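Local structure of ethylbenzene dehydrogenase alpha-subunit (Aromatoleum aromaticum, 2IVF) at residues V280-P283 with D284-T288; C421-P424 with V425-R429. The protein binds molybdenum, two pterin guanine dinucleotides and an iron/sulfur cluster as the alpha-subunit of a molybdenum enzyme of the molybdopterin oxidoreductase family. All blocks are in the same frame, centred on the assembly; numbering follows the deposited sequence.

Contact 1 (V280-P283 with D284-T288). With MGD (2-amino-5,6-dimercapto-7-methyl-3,7,8a,9-tetrahydro-8-oxa-1,3,9,10-tetraaza-anthracen-4-one guanosine dinucleotide), chain M.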
loop_
_atom_site.group_PDB
_atom_site.type_symbol
_atom_site.label_atom_id
_atom_site.label_comp_id
_atom_site.label_asym_id
_atom_site.label_seq_id
_atom_site.Cartn_x
_atom_site.Cartn_y
_atom_site.Cartn_z
ATOM N N VAL A 280 -6.803 18.872 -1.565
ATOM C CA VAL A 280 -6.572 17.729 -2.461
ATOM C C VAL A 280 -7.251 18.074 -3.741
ATOM O O VAL A 280 -8.461 18.302 -3.745
ATOM C CB VAL A 280 -7.097 16.379 -1.882
ATOM C CG1 VAL A 280 -7.095 15.275 -2.917
ATOM C CG2 VAL A 280 -6.265 15.945 -0.633
ATOM N N ILE A 281 -6.456 18.183 -4.808
ATOM C CA ILE A 281 -6.982 18.393 -6.151
ATOM C C ILE A 281 -6.988 17.010 -6.807
ATOM O O ILE A 281 -5.929 16.418 -7.082
ATOM C CB ILE A 281 -6.134 19.372 -6.984
ATOM C CG1 ILE A 281 -5.929 20.677 -6.248
ATOM C CG2 ILE A 281 -6.811 19.598 -8.357
ATOM C CD1 ILE A 281 -4.967 21.633 -6.962
ATOM N N ALA A 282 -8.193 16.476 -7.007
ATOM C CA ALA A 282 -8.378 15.140 -7.531
ATOM C C ALA A 282 -9.761 15.096 -8.169
ATOM O O ALA A 282 -10.710 15.707 -7.643
ATOM C CB ALA A 282 -8.282 14.077 -6.420
ATOM N N PRO A 283 -9.912 14.297 -9.205
ATOM C CA PRO A 283 -11.249 14.165 -9.776
ATOM C C PRO A 283 -12.189 13.466 -8.810
ATOM O O PRO A 283 -13.329 13.913 -8.645
ATOM C CB PRO A 283 -11.031 13.383 -11.066
ATOM C CG PRO A 283 -9.655 12.947 -11.053
ATOM C CD PRO A 283 -8.892 13.567 -9.951
ATOM N N ASP A 284 -11.688 12.438 -8.145
ATOM C CA ASP A 284 -12.418 11.713 -7.118
ATOM C C ASP A 284 -12.090 12.284 -5.756
ATOM O O ASP A 284 -11.016 12.856 -5.526
ATOM C CB ASP A 284 -12.128 10.213 -7.158
ATOM C CG ASP A 284 -10.622 9.879 -7.115
ATOM O OD1 ASP A 284 -9.890 10.385 -7.963
ATOM O OD2 ASP A 284 -10.219 9.073 -6.271
ATOM N N PHE A 285 -13.018 12.129 -4.837
ATOM C CA PHE A 285 -12.748 12.449 -3.422
ATOM C C PHE A 285 -11.855 11.333 -2.941
ATOM O O PHE A 285 -12.326 10.366 -2.379
ATOM C CB PHE A 285 -14.075 12.489 -2.653
ATOM C CG PHE A 285 -13.986 13.013 -1.241
ATOM C CD1 PHE A 285 -13.573 14.317 -0.983
ATOM C CD2 PHE A 285 -14.382 12.223 -0.186
ATOM C CE1 PHE A 285 -13.538 14.802 0.324
ATOM C CE2 PHE A 285 -14.359 12.721 1.118
ATOM C CZ PHE A 285 -13.953 13.993 1.362
ATOM N N ASN A 286 -10.543 11.472 -3.175
ATOM C CA ASN A 286 -9.627 10.338 -3.167
ATOM C C ASN A 286 -9.188 9.931 -1.745
ATOM O O ASN A 286 -9.603 10.561 -0.755
ATOM C CB ASN A 286 -8.474 10.610 -4.180
ATOM C CG ASN A 286 -7.278 11.327 -3.581
ATOM O OD1 ASN A 286 -7.295 11.753 -2.437
ATOM N ND2 ASN A 286 -6.217 11.492 -4.396
ATOM N N PRO A 287 -8.494 8.814 -1.630
ATOM C CA PRO A 287 -8.135 8.268 -0.310
ATOM C C PRO A 287 -7.316 9.163 0.606
ATOM O O PRO A 287 -7.206 8.846 1.783
ATOM C CB PRO A 287 -7.393 6.967 -0.649
ATOM C CG PRO A 287 -8.004 6.554 -1.943
ATOM C CD PRO A 287 -8.132 7.882 -2.704
ATOM N N THR A 288 -6.782 10.271 0.083
ATOM C CA THR A 288 -5.980 11.218 0.881
ATOM C C THR A 288 -6.877 12.293 1.517
ATOM O O THR A 288 -6.452 13.058 2.384
ATOM C CB THR A 288 -4.858 11.763 -0.003
ATOM O OG1 THR A 288 -4.056 10.651 -0.474
ATOM C CG2 THR A 288 -3.933 12.725 0.731
HETATM P PB MGD M . -0.732 8.266 -8.224
HETATM O O1B MGD M . -0.870 7.065 -7.355
HETATM O O2B MGD M . -0.792 8.004 -9.686
HETATM O O3B MGD M . 0.551 9.148 -7.980
HETATM O O3A MGD M . 2.130 7.895 -6.422
HETATM P PA MGD M . 1.493 9.337 -6.669
HETATM O O1A MGD M . 0.742 9.653 -5.450
HETATM O O2A MGD M . 2.519 10.267 -7.105
HETATM O "O5'" MGD M . -1.886 9.328 -7.868
HETATM C "C5'" MGD M . -3.254 8.896 -7.853
HETATM C "C4'" MGD M . -4.184 10.106 -7.811
HETATM O "O4'" MGD M . -4.115 10.814 -9.040
HETATM C "C3'" MGD M . -5.561 9.485 -7.831
HETATM O "O3'" MGD M . -5.972 9.342 -6.477
HETATM C "C2'" MGD M . -6.393 10.529 -8.587
HETATM O "O2'" MGD M . -7.353 11.124 -7.695
HETATM C "C1'" MGD M . -5.346 11.553 -9.058
HETATM N N9 MGD M . -5.660 11.961 -10.448
HETATM C C8 MGD M . -5.830 11.184 -11.529
HETATM N N7 MGD M . -6.054 11.929 -12.617
HETATM C C5 MGD M . -6.007 13.221 -12.203
HETATM C C6 MGD M . -6.179 14.465 -12.794
HETATM O O6 MGD M . -6.459 14.653 -13.984
HETATM N N1 MGD M . -6.033 15.592 -11.979
HETATM C C2 MGD M . -5.756 15.554 -10.604
HETATM N N2 MGD M . -5.650 16.723 -9.883
HETATM N N3 MGD M . -5.571 14.344 -10.060
HETATM C C4 MGD M . -5.717 13.216 -10.820
HETATM C C10 MGD M . 2.893 7.270 -7.388
HETATM C C11 MGD M . 4.153 6.752 -6.738
HETATM O O11 MGD M . 3.785 5.909 -5.726
HETATM C C12 MGD M . 5.149 6.092 -7.702
HETATM S S12 MGD M . 5.356 6.657 -9.355
HETATM C C13 MGD M . 5.909 5.035 -7.268
HETATM S S13 MGD M . 7.050 4.312 -8.348
HETATM C C14 MGD M . 5.742 4.494 -5.890
HETATM N N15 MGD M . 4.881 3.283 -6.012
HETATM C C16 MGD M . 4.046 2.868 -4.956
HETATM C C17 MGD M . 3.352 1.686 -4.971
HETATM O O17 MGD M . 3.406 0.908 -5.954
HETATM N N18 MGD M . 2.543 1.380 -3.858
HETATM C C19 MGD M . 2.443 2.192 -2.771
HETATM N N19 MGD M . 1.636 1.804 -1.763
HETATM N N20 MGD M . 3.108 3.355 -2.809
HETATM C C21 MGD M . 3.909 3.682 -3.836
HETATM N N22 MGD M . 4.596 4.891 -3.839
HETATM C C23 MGD M . 4.991 5.560 -5.044
#
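V280 and N286 meet across the bend of the chain, the methyl CG1 of V280 lying 3.6 Å from the amide oxygen OD1 of N286. Next to them the CB of A282 sits 3.9 Å from N286 ND2, so the amide rests on two small apolar groups. Its two ends work in opposite directions. ND2 gives a hydrogen bond to ribose O3' of MGD (3.0 Å, 143°), with a weak second one to S255 O, whereas OD1 accepts from the backbone N of T288 at 3.0 Å, the donor standing 51° out of the carbonyl plane. The bond from T288 N to OD1 closes an Asx turn, and it helps set which way round the amide faces the ribose. The loop leaves the C-terminal end of strand 277-281 in a parallel sheet, the edge where Rossmann-like folds receive nucleotides. There D284 OD1 bonds ribose O2' at 2.7 Å, chi1 of 53° swinging the carboxylate back toward the sugar. I281 O takes the guanine N2 (2.8 Å), while P283 lays its CD over a face of the base, 3.3 Å from C4. Farther out, Q915 also bonds D284 OD1, and N256 and S258 hold T288 OG1.

Contact 2 (C421-P424 with V425-R429)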
loop_
_atom_site.group_PDB
_atom_site.type_symbol
_atom_site.label_atom_id
_atom_site.label_comp_id
_atom_site.label_asym_id
_atom_site.label_seq_id
_atom_site.Cartn_x
_atom_site.Cartn_y
_atom_site.Cartn_z
ATOM N N CYS A 421 -13.243 23.160 -15.783
ATOM C CA CYS A 421 -12.737 22.129 -14.894
ATOM C C CYS A 421 -13.727 21.597 -13.858
ATOM O O CYS A 421 -13.395 20.677 -13.089
ATOM C CB CYS A 421 -11.500 22.616 -14.148
ATOM S SG CYS A 421 -11.801 23.971 -12.942
ATOM N N GLY A 422 -14.923 22.163 -13.837
ATOM C CA GLY A 422 -15.957 21.715 -12.924
ATOM C C GLY A 422 -15.767 22.104 -11.472
ATOM O O GLY A 422 -16.533 21.688 -10.616
ATOM N N VAL A 423 -14.782 22.944 -11.180
ATOM C CA VAL A 423 -14.565 23.421 -9.805
ATOM C C VAL A 423 -15.429 24.665 -9.640
ATOM O O VAL A 423 -15.459 25.503 -10.538
ATOM C CB VAL A 423 -13.076 23.744 -9.596
ATOM C CG1 VAL A 423 -12.798 24.224 -8.165
ATOM C CG2 VAL A 423 -12.256 22.502 -9.891
ATOM N N PRO A 424 -16.185 24.775 -8.530
ATOM C CA PRO A 424 -17.047 25.934 -8.343
ATOM C C PRO A 424 -16.245 27.238 -8.366
ATOM O O PRO A 424 -15.097 27.287 -7.892
ATOM C CB PRO A 424 -17.671 25.700 -6.940
ATOM C CG PRO A 424 -17.525 24.309 -6.690
ATOM C CD PRO A 424 -16.295 23.814 -7.412
ATOM N N VAL A 425 -16.831 28.278 -8.944
ATOM C CA VAL A 425 -16.266 29.637 -8.918
ATOM C C VAL A 425 -15.781 30.102 -7.533
ATOM O O VAL A 425 -14.683 30.698 -7.395
ATOM C CB VAL A 425 -17.295 30.640 -9.452
ATOM C CG1 VAL A 425 -16.823 32.074 -9.259
ATOM C CG2 VAL A 425 -17.578 30.340 -10.950
ATOM N N SER A 426 -16.574 29.809 -6.513
ATOM C CA SER A 426 -16.275 30.239 -5.149
ATOM C C SER A 426 -14.925 29.701 -4.713
ATOM O O SER A 426 -14.141 30.379 -4.060
ATOM C CB SER A 426 -17.391 29.797 -4.192
ATOM O OG SER A 426 -17.633 28.378 -4.231
ATOM N N LEU A 427 -14.661 28.464 -5.085
ATOM C CA LEU A 427 -13.443 27.783 -4.684
ATOM C C LEU A 427 -12.224 28.235 -5.505
ATOM O O LEU A 427 -11.112 28.333 -5.001
ATOM C CB LEU A 427 -13.686 26.268 -4.811
ATOM C CG LEU A 427 -12.714 25.299 -4.187
ATOM C CD1 LEU A 427 -12.278 25.760 -2.737
ATOM C CD2 LEU A 427 -13.285 23.875 -4.193
ATOM N N ILE A 428 -12.429 28.465 -6.788
ATOM C CA ILE A 428 -11.405 29.071 -7.630
ATOM C C ILE A 428 -10.987 30.443 -7.048
ATOM O O ILE A 428 -9.785 30.723 -6.847
ATOM C CB ILE A 428 -11.905 29.234 -9.056
ATOM C CG1 ILE A 428 -12.129 27.840 -9.691
ATOM C CG2 ILE A 428 -10.910 30.138 -9.858
ATOM C CD1 ILE A 428 -12.632 27.847 -11.219
ATOM N N ARG A 429 -11.975 31.271 -6.725
ATOM C CA ARG A 429 -11.678 32.608 -6.205
ATOM C C ARG A 429 -11.044 32.531 -4.821
ATOM O O ARG A 429 -10.049 33.217 -4.561
ATOM C CB ARG A 429 -12.919 33.492 -6.202
ATOM C CG ARG A 429 -12.582 34.985 -6.267
ATOM C CD ARG A 429 -13.727 35.830 -6.720
ATOM N NE ARG A 429 -13.873 35.965 -8.163
ATOM C CZ ARG A 429 -15.024 35.805 -8.824
ATOM N NH1 ARG A 429 -16.158 35.444 -8.204
ATOM N NH2 ARG A 429 -15.037 35.987 -10.136
#
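V423 sets a methyl knob against the first turn of helix 425-437: its CG1 drops between L427 and I428, at 4.0 Å from CD2 of L427 and also 4.0 Å from CG1 of I428. The hollow is formed by L427, whose CB and CD2 both border the methyl, and by the stem of I428. With CG1 anti to the backbone N (chi1 -179°), V423 directs this branch at the helix. I428 returns the contact, its extended chain carrying CD1 back along the loop to 3.7 Å from V423 O, and to 4.3 Å from the sulfur SG of C421. P424 occupies the N-cap, so V423 and I428 stand at N' and N4, the two positions of a hydrophobic staple. Backbone geometry agrees with a helix start here: P424 O accepts a nearly straight bond from I428 N (3.1 Å, 168°), and a weak one from L427 N. Ahead of the staple, G422 turns the chain out of helix 414-421 with a phi of +74°, and V423 N makes a weak 3.6 Å bond to C421 SG. On another flank the CB of P424 lies 3.8 Å from S426 OG, a hydroxyl hydrogen-bonded to E286 and I287 of the beta-subunit. F306 and V296 cover V423 from the body of the subunit, while R429 forms a salt bridge with E415.

Contact 1 precedes contact 2 along the chain, and both belong to the molybdopterin oxidoreductase part of the subunit. Their centres are 15 Å apart and their nearest atoms about 6 Å, without touching. The evidence for a structural connection lies in what they share. Strand 294-296, an edge of the four-stranded parallel sheet, pairs with V280 through L294 and V296, and the same two residues receive L427, V296 also receiving V423. F306 of helix 303-316 likewise packs against both I281 and V423. Contact 1 lines the nucleotide pocket directly, whereas the V423 side chain of contact 2 stays about 9 Å from MGD. F285 and P287 in the first and P424, S426 and L427 in the second reach the beta-subunit.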